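Local coordinates for probable E3 ubiquitin-protein ligase HERC1 (Homo sapiens, PDB 4QT6) that probably acts as a HECT-type E3 ubiquitin ligase, with a SPRY domain likely to serve in protein recognition, at residues Y27-T32 and S60-H65; G54-V59 and M141-N146. All coordinates share one frame; numbering follows the deposited sequence. Where two conformers were deposited one is given.

Interaction 1: Y27-T32 and S60-H65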
loop_
_atom_site.group_PDB
_atom_site.type_symbol
_atom_site.label_atom_id
_atom_site.label_comp_id
_atom_site.label_asym_id
_atom_site.label_seq_id
_atom_site.Cartn_x
_atom_site.Cartn_y
_atom_site.Cartn_z
ATOM N N TYR A 27 2.879 -9.780 -1.385
ATOM C CA TYR A 27 1.988 -8.766 -0.809
ATOM C C TYR A 27 1.589 -9.152 0.601
ATOM O O TYR A 27 1.724 -10.300 1.026
ATOM C CB TYR A 27 0.720 -8.588 -1.660
ATOM C CG TYR A 27 -0.146 -9.819 -1.703
ATOM C CD1 TYR A 27 -1.014 -10.117 -0.667
ATOM C CD2 TYR A 27 -0.050 -10.716 -2.744
ATOM C CE1 TYR A 27 -1.759 -11.276 -0.668
ATOM C CE2 TYR A 27 -0.817 -11.850 -2.775
ATOM C CZ TYR A 27 -1.653 -12.141 -1.734
ATOM O OH TYR A 27 -2.427 -13.280 -1.753
ATOM N N GLY A 28 1.056 -8.169 1.301
ATOM C CA GLY A 28 0.372 -8.420 2.551
ATOM C C GLY A 28 -0.701 -7.378 2.817
ATOM O O GLY A 28 -0.501 -6.193 2.574
ATOM N N LEU A 29 -1.826 -7.866 3.313
ATOM C CA LEU A 29 -2.961 -7.049 3.728
ATOM C C LEU A 29 -3.080 -6.941 5.235
ATOM O O LEU A 29 -2.697 -7.854 5.981
ATOM C CB LEU A 29 -4.279 -7.620 3.192
ATOM C CG LEU A 29 -4.635 -7.304 1.728
ATOM C CD1 LEU A 29 -3.586 -7.765 0.719
ATOM C CD2 LEU A 29 -5.986 -7.938 1.437
ATOM N N ALA A 30 -3.693 -5.843 5.662
ATOM C CA ALA A 30 -4.007 -5.635 7.061
ATOM C C ALA A 30 -5.081 -6.605 7.529
ATOM O O ALA A 30 -5.853 -7.163 6.734
ATOM C CB ALA A 30 -4.443 -4.212 7.298
ATOM N N SER A 31 -5.190 -6.744 8.843
ATOM C CA SER A 31 -6.181 -7.624 9.418
ATOM C C SER A 31 -7.622 -7.206 9.171
ATOM O O SER A 31 -8.496 -8.050 8.816
ATOM C CB SER A 31 -5.925 -7.729 10.930
ATOM O OG SER A 31 -4.660 -8.296 11.189
ATOM N N THR A 32 -7.886 -5.915 9.324
ATOM C CA THR A 32 -9.254 -5.397 9.326
ATOM C C THR A 32 -9.585 -4.622 8.055
ATOM O O THR A 32 -8.802 -3.803 7.595
ATOM C CB THR A 32 -9.452 -4.390 10.489
ATOM O OG1 THR A 32 -8.918 -4.932 11.706
ATOM C CG2 THR A 32 -10.936 -4.060 10.687
ATOM N N SER A 60 -6.391 -3.092 -1.058
ATOM C CA SER A 60 -6.674 -4.305 -1.824
ATOM C C SER A 60 -8.000 -4.929 -1.436
ATOM O O SER A 60 -8.416 -4.912 -0.263
ATOM C CB SER A 60 -5.587 -5.345 -1.594
ATOM O OG SER A 60 -5.766 -6.474 -2.437
ATOM N N ARG A 61 -8.617 -5.552 -2.438
ATOM C CA ARG A 61 -9.653 -6.546 -2.220
ATOM C C ARG A 61 -9.073 -7.817 -1.652
ATOM O O ARG A 61 -7.868 -8.085 -1.781
ATOM C CB ARG A 61 -10.299 -6.909 -3.558
ATOM C CG ARG A 61 -11.087 -5.793 -4.171
ATOM C CD ARG A 61 -11.663 -6.266 -5.495
ATOM N NE ARG A 61 -12.732 -5.372 -5.928
ATOM C CZ ARG A 61 -12.629 -4.420 -6.848
ATOM N NH1 ARG A 61 -11.508 -4.181 -7.531
ATOM N NH2 ARG A 61 -13.706 -3.713 -7.119
ATOM N N TRP A 62 -9.940 -8.639 -1.064
ATOM C CA TRP A 62 -9.577 -9.989 -0.665
ATOM C C TRP A 62 -10.693 -10.935 -1.113
ATOM O O TRP A 62 -11.857 -10.637 -0.851
ATOM C CB TRP A 62 -9.408 -10.063 0.839
ATOM C CG TRP A 62 -8.962 -11.413 1.291
ATOM C CD1 TRP A 62 -9.697 -12.331 1.975
ATOM C CD2 TRP A 62 -7.670 -11.993 1.091
ATOM N NE1 TRP A 62 -8.942 -13.460 2.202
ATOM C CE2 TRP A 62 -7.695 -13.272 1.673
ATOM C CE3 TRP A 62 -6.502 -11.553 0.479
ATOM C CZ2 TRP A 62 -6.594 -14.114 1.656
ATOM C CZ3 TRP A 62 -5.411 -12.385 0.464
ATOM C CH2 TRP A 62 -5.460 -13.645 1.059
ATOM N N PRO A 63 -10.379 -12.061 -1.773
ATOM C CA PRO A 63 -9.040 -12.545 -2.104
ATOM C C PRO A 63 -8.327 -11.775 -3.213
ATOM O O PRO A 63 -8.942 -11.007 -3.939
ATOM C CB PRO A 63 -9.310 -13.986 -2.582
ATOM C CG PRO A 63 -10.685 -13.928 -3.126
ATOM C CD PRO A 63 -11.425 -13.011 -2.196
ATOM N N VAL A 64 -7.017 -11.958 -3.282
ATOM C CA VAL A 64 -6.172 -11.375 -4.308
ATOM C C VAL A 64 -6.001 -12.414 -5.417
ATOM O O VAL A 64 -5.587 -13.556 -5.155
ATOM C CB VAL A 64 -4.795 -11.004 -3.719
ATOM C CG1 VAL A 64 -3.782 -10.647 -4.802
ATOM C CG2 VAL A 64 -4.965 -9.843 -2.745
ATOM N N HIS A 65 -6.339 -12.028 -6.643
ATOM C CA HIS A 65 -6.075 -12.873 -7.820
ATOM C C HIS A 65 -4.939 -12.355 -8.691
ATOM O O HIS A 65 -4.268 -13.140 -9.363
ATOM C CB HIS A 65 -7.345 -12.989 -8.655
ATOM C CG HIS A 65 -8.465 -13.665 -7.934
ATOM N ND1 HIS A 65 -9.636 -13.022 -7.606
ATOM C CD2 HIS A 65 -8.576 -14.920 -7.440
ATOM C CE1 HIS A 65 -10.428 -13.852 -6.953
ATOM N NE2 HIS A 65 -9.809 -15.012 -6.843
#
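Two first torsions underlie the meeting of Y27 and V64: chi1 of 64° sets CG of Y27 between its backbone N and carbonyl carbon, and chi1 of 169° puts CG1 of V64 anti to its N, leaving CG2 beside that N. The side chains reach toward each other, tip to tip, and both methyls of V64 lie over the same face of the phenol ring. CG1 is 4.2 Å from the centroid of the Y27 ring and 28° off its normal, a CH-pi contact; CG2 stands 4.0 Å above the ring plane, offset toward the rim. The Y27 and W62 side chains cross at about a right angle. OH of Y27 lies 3.8 Å from CZ3 of W62, near the indole plane, an approach to the tryptophan edge.

L29 fills the next position on the same side of its strand. Its two methyls divide the work: CD2 is 3.8 Å from CE3 of W62 and 3.7 Å from O of R61, whereas CD1 packs on CB of S60 at 3.9 Å. The carbonyl O of R61 accepts a hydrogen bond within its own segment, from OG of S60 at 2.7 Å, in the carbonyl plane and on a lone pair. No hydrogen bond crosses between the segments. R61 turns away and forms a salt bridge with D132, and F67 meets the Y27 ring edge-to-face.

Largely apolar packing thus joins strand 26-30 to the end of strand 55-60 and the loop that follows it, across intervening strand 137-142, in the antiparallel beta-sandwich characteristic of SPRY domains.

Interaction 2: G54-V59 and M141-N146; sequences GTCVGV and MFYSSN. With ARF (formamide), chain G; ARF (formamide), chain B.
Within the SPRY beta-sandwich, strands 55-60 and 137-142 are antiparallel neighbours of one sheet, and T55 faces F142 as a non-hydrogen-bonded pair while C56 and M141, a selenomethionine in this crystal, form the hydrogen-bonded one. N of C56 donates to O of M141 at 2.9 Å, nearly straight at 175°, and N of M141 returns a bond to O of C56. Past the strand end, N of Y143 donates to O of G54, extending the pairing into the loops. T55 and F142 lie side by side: OG1 of T55, hydrogen-bonded to E48, sits 3.4 Å from CE1 of F142 at the ring edge.

Y143 covers G54, whose CA is 4.0 Å from the centroid of the Y143 ring and 20° off its normal, a CH-pi contact. SG of C56 approaches the edge of the same ring, a sulfur-aromatic contact. An alanine in place of Y143 would probably leave CA of G54 without its aromatic cover and O of the chain B formamide without the hydroxyl that donates to it. The hydroxyl is also hydrogen-bonded to NE of R79. Water 1 donates to both OH of Y143 and O of T55, 2.8 Å from each.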
loop_
_atom_site.group_PDB
_atom_site.type_symbol
_atom_site.label_atom_id
_atom_site.label_comp_id
_atom_site.label_asym_id
_atom_site.label_seq_id
_atom_site.Cartn_x
_atom_site.Cartn_y
_atom_site.Cartn_z
ATOM N N GLY A 54 11.289 -1.063 -4.371
ATOM C CA GLY A 54 10.526 -2.191 -4.878
ATOM C C GLY A 54 9.156 -2.334 -4.229
ATOM O O GLY A 54 8.548 -3.372 -4.314
ATOM N N THR A 55 8.699 -1.272 -3.576
ATOM C CA THR A 55 7.448 -1.258 -2.799
ATOM C C THR A 55 6.356 -0.432 -3.455
ATOM O O THR A 55 6.628 0.664 -3.985
ATOM C CB THR A 55 7.727 -0.621 -1.437
ATOM O OG1 THR A 55 8.701 -1.408 -0.750
ATOM C CG2 THR A 55 6.457 -0.498 -0.577
ATOM N N CYS A 56 5.120 -0.912 -3.331
ATOM C CA CYS A 56 3.928 -0.079 -3.525
ATOM C C CYS A 56 3.072 -0.194 -2.277
ATOM O O CYS A 56 3.089 -1.236 -1.630
ATOM C CB CYS A 56 3.072 -0.544 -4.681
ATOM S SG CYS A 56 3.869 -0.480 -6.311
ATOM N N VAL A 57 2.323 0.858 -1.953
ATOM C CA VAL A 57 1.363 0.813 -0.837
ATOM C C VAL A 57 -0.004 1.182 -1.332
ATOM O O VAL A 57 -0.135 1.814 -2.363
ATOM C CB VAL A 57 1.780 1.742 0.314
ATOM C CG1 VAL A 57 3.203 1.410 0.746
ATOM C CG2 VAL A 57 1.662 3.235 -0.045
ATOM N N GLY A 58 -1.040 0.773 -0.621
ATOM C CA GLY A 58 -2.372 1.176 -1.025
ATOM C C GLY A 58 -3.430 0.359 -0.337
ATOM O O GLY A 58 -3.346 0.129 0.874
ATOM N N VAL A 59 -4.448 -0.035 -1.099
ATOM C CA VAL A 59 -5.525 -0.885 -0.595
ATOM C C VAL A 59 -5.818 -2.019 -1.579
ATOM O O VAL A 59 -5.501 -1.907 -2.772
ATOM C CB VAL A 59 -6.815 -0.076 -0.317
ATOM C CG1 VAL A 59 -6.599 0.864 0.859
ATOM C CG2 VAL A 59 -7.266 0.685 -1.557
HETATM N N MSE A 141 2.632 -4.121 -1.357
HETATM C CA MSE A 141 3.060 -5.108 -2.360
HETATM C C MSE A 141 4.513 -4.846 -2.675
HETATM O O MSE A 141 4.926 -3.690 -2.707
HETATM C CB MSE A 141 2.149 -4.919 -3.579
HETATM C CG MSE A 141 2.273 -5.935 -4.710
HETATM SE SE MSE A 141 3.700 -5.493 -6.007
HETATM C CE MSE A 141 3.730 -3.531 -5.924
ATOM N N PHE A 142 5.284 -5.906 -2.906
ATOM C CA PHE A 142 6.668 -5.786 -3.323
ATOM C C PHE A 142 6.858 -6.450 -4.682
ATOM O O PHE A 142 6.490 -7.613 -4.851
ATOM C CB PHE A 142 7.570 -6.469 -2.302
ATOM C CG PHE A 142 7.395 -5.975 -0.891
ATOM C CD1 PHE A 142 7.849 -4.709 -0.509
ATOM C CD2 PHE A 142 6.810 -6.801 0.070
ATOM C CE1 PHE A 142 7.689 -4.273 0.792
ATOM C CE2 PHE A 142 6.650 -6.360 1.387
ATOM C CZ PHE A 142 7.082 -5.098 1.732
ATOM N N TYR A 143 7.413 -5.704 -5.636
ATOM C CA TYR A 143 7.658 -6.247 -6.984
ATOM C C TYR A 143 9.103 -6.605 -7.217
ATOM O O TYR A 143 9.458 -7.079 -8.312
ATOM C CB TYR A 143 7.140 -5.321 -8.092
ATOM C CG TYR A 143 7.690 -3.922 -8.067
ATOM C CD1 TYR A 143 8.920 -3.629 -8.633
ATOM C CD2 TYR A 143 6.988 -2.886 -7.470
ATOM C CE1 TYR A 143 9.433 -2.359 -8.595
ATOM C CE2 TYR A 143 7.491 -1.596 -7.440
ATOM C CZ TYR A 143 8.703 -1.329 -8.029
ATOM O OH TYR A 143 9.188 -0.053 -8.013
ATOM N N SER A 144 9.938 -6.382 -6.211
ATOM C CA SER A 144 11.297 -6.870 -6.237
ATOM C C SER A 144 11.344 -8.389 -6.140
ATOM O O SER A 144 10.414 -9.042 -5.648
ATOM C CB SER A 144 12.082 -6.230 -5.095
ATOM O OG SER A 144 11.375 -6.386 -3.879
ATOM N N SER A 145 12.446 -8.960 -6.623
ATOM C CA SER A 145 12.639 -10.407 -6.586
ATOM C C SER A 145 13.223 -10.854 -5.252
ATOM O O SER A 145 12.878 -11.910 -4.735
ATOM C CB SER A 145 13.579 -10.830 -7.716
ATOM O OG SER A 145 14.787 -10.099 -7.662
ATOM N N ASN A 146 14.133 -10.042 -4.721
ATOM C CA ASN A 146 14.857 -10.381 -3.522
ATOM C C ASN A 146 14.115 -9.932 -2.273
ATOM O O ASN A 146 13.417 -8.915 -2.289
ATOM C CB ASN A 146 16.224 -9.711 -3.523
ATOM C CG ASN A 146 17.153 -10.273 -4.581
ATOM O OD1 ASN A 146 16.919 -11.350 -5.123
ATOM N ND2 ASN A 146 18.218 -9.542 -4.870
HETATM N N ARF G . 14.172 -3.205 -5.913
HETATM C C ARF G . 13.560 -3.002 -7.088
HETATM O O ARF G . 13.188 -3.954 -7.761
HETATM N N ARF B . 13.224 0.392 -8.733
HETATM C C ARF B . 12.382 0.539 -9.753
HETATM O O ARF B . 11.184 0.353 -9.608
HETATM O O HOH W 1 8.870 1.170 -5.564
#

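In the fold
Interactions 1 and 2 share one six-stranded sheet: strands 26-30 and 137-142 are adjacent in it, and CB of Y27 packs against CA of M141 at 4.3 Å. Strand 55-60 supplies its paired residues to interaction 2 and its last residue, with the loop beyond, to interaction 1. Interaction 2 is the more buried, with six of seven touching residues buried against three of six. Backbone hydrogen bonds set the register in 54-59 with 141-146, whereas 27-32 with 60-65 has no hydrogen bond across it and relies mainly on side-chain packing, with W62 at its exposed margin. Both border formamide pockets, interaction 2 through touching residues such as Y143, interaction 1 through T32, which does not meet 60-65.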